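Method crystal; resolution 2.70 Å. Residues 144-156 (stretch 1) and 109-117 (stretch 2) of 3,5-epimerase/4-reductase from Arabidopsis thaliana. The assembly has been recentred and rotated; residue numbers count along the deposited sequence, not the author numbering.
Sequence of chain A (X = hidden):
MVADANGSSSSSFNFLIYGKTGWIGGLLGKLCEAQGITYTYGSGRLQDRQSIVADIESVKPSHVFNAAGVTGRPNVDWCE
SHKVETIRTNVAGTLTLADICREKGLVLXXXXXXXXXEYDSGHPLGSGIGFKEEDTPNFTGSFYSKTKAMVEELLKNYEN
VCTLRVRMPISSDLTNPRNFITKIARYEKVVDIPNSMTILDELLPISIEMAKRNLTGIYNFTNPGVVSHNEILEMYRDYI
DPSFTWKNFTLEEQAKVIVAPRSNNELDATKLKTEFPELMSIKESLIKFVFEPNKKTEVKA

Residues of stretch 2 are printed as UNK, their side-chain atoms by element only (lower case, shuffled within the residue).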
# COMPACT_ATOMS: atom_id res chain seq x y z
N TYR A 144 -3.55 5.12 9.96
CA TYR A 144 -2.93 3.90 10.44
C TYR A 144 -3.74 2.69 9.97
O TYR A 144 -3.20 1.73 9.43
CB TYR A 144 -2.79 3.90 11.97
CG TYR A 144 -1.92 2.77 12.44
CD1 TYR A 144 -0.56 2.79 12.21
CD2 TYR A 144 -2.47 1.66 13.07
CE1 TYR A 144 0.24 1.75 12.60
CE2 TYR A 144 -1.68 0.61 13.47
CZ TYR A 144 -0.32 0.65 13.23
OH TYR A 144 0.51 -0.38 13.62
N SER A 145 -5.06 2.78 10.14
CA SER A 145 -5.97 1.70 9.79
C SER A 145 -5.99 1.35 8.30
O SER A 145 -5.96 0.18 7.91
CB SER A 145 -7.38 2.07 10.23
OG SER A 145 -8.00 0.93 10.77
N LYS A 146 -6.05 2.38 7.46
CA LYS A 146 -6.08 2.17 6.02
C LYS A 146 -4.75 1.55 5.59
O LYS A 146 -4.71 0.63 4.77
CB LYS A 146 -6.34 3.49 5.31
CG LYS A 146 -7.05 3.36 3.97
CD LYS A 146 -7.29 4.74 3.33
CE LYS A 146 -7.69 5.78 4.39
NZ LYS A 146 -8.97 6.45 4.06
N THR A 147 -3.67 2.05 6.18
CA THR A 147 -2.33 1.62 5.81
C THR A 147 -2.07 0.15 6.15
O THR A 147 -1.57 -0.62 5.30
CB THR A 147 -1.26 2.52 6.44
OG1 THR A 147 -1.46 3.87 6.01
CG2 THR A 147 0.12 2.08 6.01
N LYS A 148 -2.41 -0.26 7.37
CA LYS A 148 -2.20 -1.65 7.76
C LYS A 148 -3.07 -2.59 6.92
O LYS A 148 -2.62 -3.66 6.53
CB LYS A 148 -2.45 -1.83 9.25
CG LYS A 148 -1.47 -1.05 10.12
CD LYS A 148 -0.01 -1.43 9.85
CE LYS A 148 0.38 -2.75 10.54
NZ LYS A 148 1.86 -2.96 10.59
N ALA A 149 -4.30 -2.17 6.63
CA ALA A 149 -5.13 -2.93 5.70
C ALA A 149 -4.46 -3.13 4.32
O ALA A 149 -4.40 -4.25 3.82
CB ALA A 149 -6.51 -2.30 5.54
N MET A 150 -3.96 -2.03 3.72
CA MET A 150 -3.20 -2.08 2.46
C MET A 150 -2.09 -3.12 2.46
O MET A 150 -2.04 -3.99 1.57
CB MET A 150 -2.59 -0.71 2.13
CG MET A 150 -3.59 0.42 1.93
SD MET A 150 -2.84 1.94 1.32
CE MET A 150 -4.29 2.86 0.79
N VAL A 151 -1.18 -3.02 3.44
CA VAL A 151 -0.08 -3.99 3.56
C VAL A 151 -0.62 -5.39 3.72
O VAL A 151 -0.16 -6.31 3.03
CB VAL A 151 0.87 -3.68 4.74
CG1 VAL A 151 1.88 -4.80 4.92
CG2 VAL A 151 1.59 -2.36 4.50
N GLU A 152 -1.61 -5.57 4.59
CA GLU A 152 -2.17 -6.90 4.77
C GLU A 152 -2.73 -7.46 3.47
O GLU A 152 -2.50 -8.62 3.15
CB GLU A 152 -3.26 -6.94 5.84
CG GLU A 152 -3.79 -8.36 6.01
CD GLU A 152 -4.91 -8.49 7.02
OE1 GLU A 152 -4.62 -8.83 8.20
OE2 GLU A 152 -6.09 -8.28 6.63
N GLU A 153 -3.45 -6.65 2.72
CA GLU A 153 -3.99 -7.10 1.45
C GLU A 153 -2.86 -7.48 0.49
O GLU A 153 -2.92 -8.52 -0.17
CB GLU A 153 -4.90 -6.04 0.83
CG GLU A 153 -5.43 -6.41 -0.56
CD GLU A 153 -6.78 -7.12 -0.54
OE1 GLU A 153 -7.29 -7.44 0.57
OE2 GLU A 153 -7.34 -7.35 -1.64
N LEU A 154 -1.83 -6.65 0.42
CA LEU A 154 -0.66 -6.93 -0.41
C LEU A 154 0.06 -8.21 -0.01
O LEU A 154 0.45 -9.02 -0.87
CB LEU A 154 0.31 -5.75 -0.40
CG LEU A 154 -0.28 -4.51 -1.06
CD1 LEU A 154 0.57 -3.28 -0.76
CD2 LEU A 154 -0.43 -4.74 -2.56
N LEU A 155 0.23 -8.42 1.29
CA LEU A 155 0.92 -9.61 1.77
C LEU A 155 0.21 -10.91 1.38
O LEU A 155 0.83 -11.98 1.40
CB LEU A 155 1.16 -9.53 3.27
CG LEU A 155 2.15 -8.44 3.68
CD1 LEU A 155 2.30 -8.36 5.19
CD2 LEU A 155 3.49 -8.66 3.02
N LYS A 156 -1.07 -10.82 1.00
CA LYS A 156 -1.83 -11.98 0.50
C LYS A 156 -1.16 -12.59 -0.73
O LYS A 156 -1.37 -13.77 -1.04
CB LYS A 156 -3.27 -11.59 0.12
CG LYS A 156 -4.30 -11.49 1.26
CD LYS A 156 -5.70 -11.22 0.66
CE LYS A 156 -6.80 -11.05 1.71
NZ LYS A 156 -7.61 -12.32 1.93
N UNK A 109 7.00 -14.81 9.63
CA UNK A 109 5.91 -14.59 10.57
C UNK A 109 5.75 -13.10 10.76
O UNK A 109 6.59 -12.45 11.38
c UNK A 109 5.09 -14.94 12.89
c UNK A 109 6.21 -15.23 11.92
c UNK A 109 6.45 -16.73 11.74
c UNK A 109 5.23 -17.52 11.24
N UNK A 110 4.67 -12.55 10.21
CA UNK A 110 4.40 -11.12 10.28
C UNK A 110 3.32 -10.78 11.34
O UNK A 110 2.14 -11.04 11.15
o UNK A 110 4.52 -8.29 9.19
c UNK A 110 3.70 -9.14 8.85
c UNK A 110 4.05 -10.61 8.88
n UNK A 110 2.49 -8.83 8.38
N UNK A 111 3.77 -10.23 12.46
CA UNK A 111 2.89 -9.72 13.50
C UNK A 111 2.23 -8.44 13.03
O UNK A 111 2.89 -7.50 12.60
o UNK A 111 5.80 -14.36 16.73
c UNK A 111 4.26 -10.77 15.33
c UNK A 111 3.70 -9.49 14.78
c UNK A 111 3.97 -12.83 16.55
c UNK A 111 3.47 -11.65 16.08
c UNK A 111 5.56 -11.16 15.04
c UNK A 111 5.28 -13.18 16.26
c UNK A 111 6.07 -12.35 15.51
N UNK A 112 0.90 -8.40 13.09
CA UNK A 112 0.16 -7.28 12.52
C UNK A 112 -1.08 -7.05 13.36
O UNK A 112 -1.14 -7.50 14.50
c UNK A 112 -0.20 -7.54 11.05
N UNK A 113 -2.08 -6.38 12.80
CA UNK A 113 -3.19 -5.85 13.60
C UNK A 113 -4.57 -6.34 13.19
O UNK A 113 -4.86 -6.54 12.00
o UNK A 113 -4.21 -3.84 14.47
c UNK A 113 -3.20 -4.31 13.57
c UNK A 113 -3.45 -3.79 12.15
N UNK A 114 -5.44 -6.51 14.18
CA UNK A 114 -6.81 -6.87 13.91
C UNK A 114 -7.69 -5.66 14.05
O UNK A 114 -8.90 -5.70 13.78
N UNK A 115 -7.08 -4.55 14.47
CA UNK A 115 -7.80 -3.30 14.68
C UNK A 115 -8.11 -2.59 13.39
O UNK A 115 -8.08 -1.37 13.32
c UNK A 115 -6.99 -2.38 15.57
s UNK A 115 -6.95 -2.94 17.27
N UNK A 116 -8.42 -3.36 12.36
CA UNK A 116 -8.80 -2.81 11.08
C UNK A 116 -10.23 -3.25 10.73
O UNK A 116 -10.70 -3.14 9.60
c UNK A 116 -7.68 -4.78 10.07
c UNK A 116 -7.00 -5.36 8.85
c UNK A 116 -7.82 -3.26 10.02
c UNK A 116 -6.49 -2.60 10.25
N UNK A 117 -10.92 -3.75 11.74
CA UNK A 117 -12.28 -4.19 11.57
C UNK A 117 -13.15 -3.45 12.58
O UNK A 117 -12.66 -2.93 13.59
c UNK A 117 -10.31 -7.73 9.27
c UNK A 117 -12.86 -6.72 9.50
c UNK A 117 -11.96 -6.49 10.53
c UNK A 117 -11.24 -7.94 8.26
c UNK A 117 -12.50 -7.44 8.38
c UNK A 117 -12.36 -5.70 11.75
c UNK A 117 -10.68 -7.00 10.41
O HOH W 1 -3.68 -6.72 9.70

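Position 109 has four side-chain carbons, forked at the first, with one arm two carbons long. None comes near stretch 1. This is Ile109.

Position 110 has two side-chain carbons, the second bearing one oxygen and one nitrogen. The nitrogen lies 3.2 Å from CD1 of Leu155, close for a polar atom against a methyl. The residue is Asn110, and the nitrogen is ND2. Both polar ends of this amide are hydrogen-bonded elsewhere in the structure.

Position 111 has one carbon, then a six-carbon ring carrying an oxygen. Its CA-to-CB bond points away from the helix. This is Tyr111.

Position 112 has a single side-chain carbon. Its CA-to-CB bond points toward stretch 1, but the nearest approach, from CB of position 112 to CE of Lys148, is 4.9 Å. This is Ala112.

Position 113 has one carbon that carries one oxygen and one carbon. The terminal carbon lies 3.6 Å from CB of Lys148. Branching at CB with a hydroxyl identifies Thr113. Its OG1 accepts a hydrogen bond from the backbone N of position 115, at 3.0 Å, so the hydroxyl braces the turn while CG2 meets the helix.

Position 114 has no side-chain atoms. It is Gly114.

Position 115 has one carbon and then a sulfur. The side chain does not reach stretch 1, but the backbone O lies 3.4 Å from OG of Ser145. This is Cys115.

Position 116 has four carbons, forked at the first, with one arm two carbons long. The short arm ends 3.7 Å from O of Ser145 and 4.2 Å from CB of Lys148. The long arm ends 3.8 Å from OE2 of Glu152. This is Ile116, with CG2 and CD1 as the two tips. It gives the largest covered area of either stretch.

Position 117 has one carbon followed by a plain six-carbon ring. The ring makes no contact with stretch 1. This is Phe117.

The contact is mainly packing. No direct hydrogen bond joins the stretches. The helix and strand axes run at 140°, closer to antiparallel than parallel, and approach to 9.2 Å. Ile116 lies along one helical face, touching Ser145, Lys148, Ala149 and Glu152. Thr113 adds its methyl against Lys148. Water 1 supplies a polar link: it donates to O of Thr113 at 2.6 Å and to OE1 of Glu152 at 2.8 Å. O of Thr113 and OE1 of Glu152 are 4.4 Å apart, and the water bridges them.

Stretch 2, residues 109-117: INYATGCIF
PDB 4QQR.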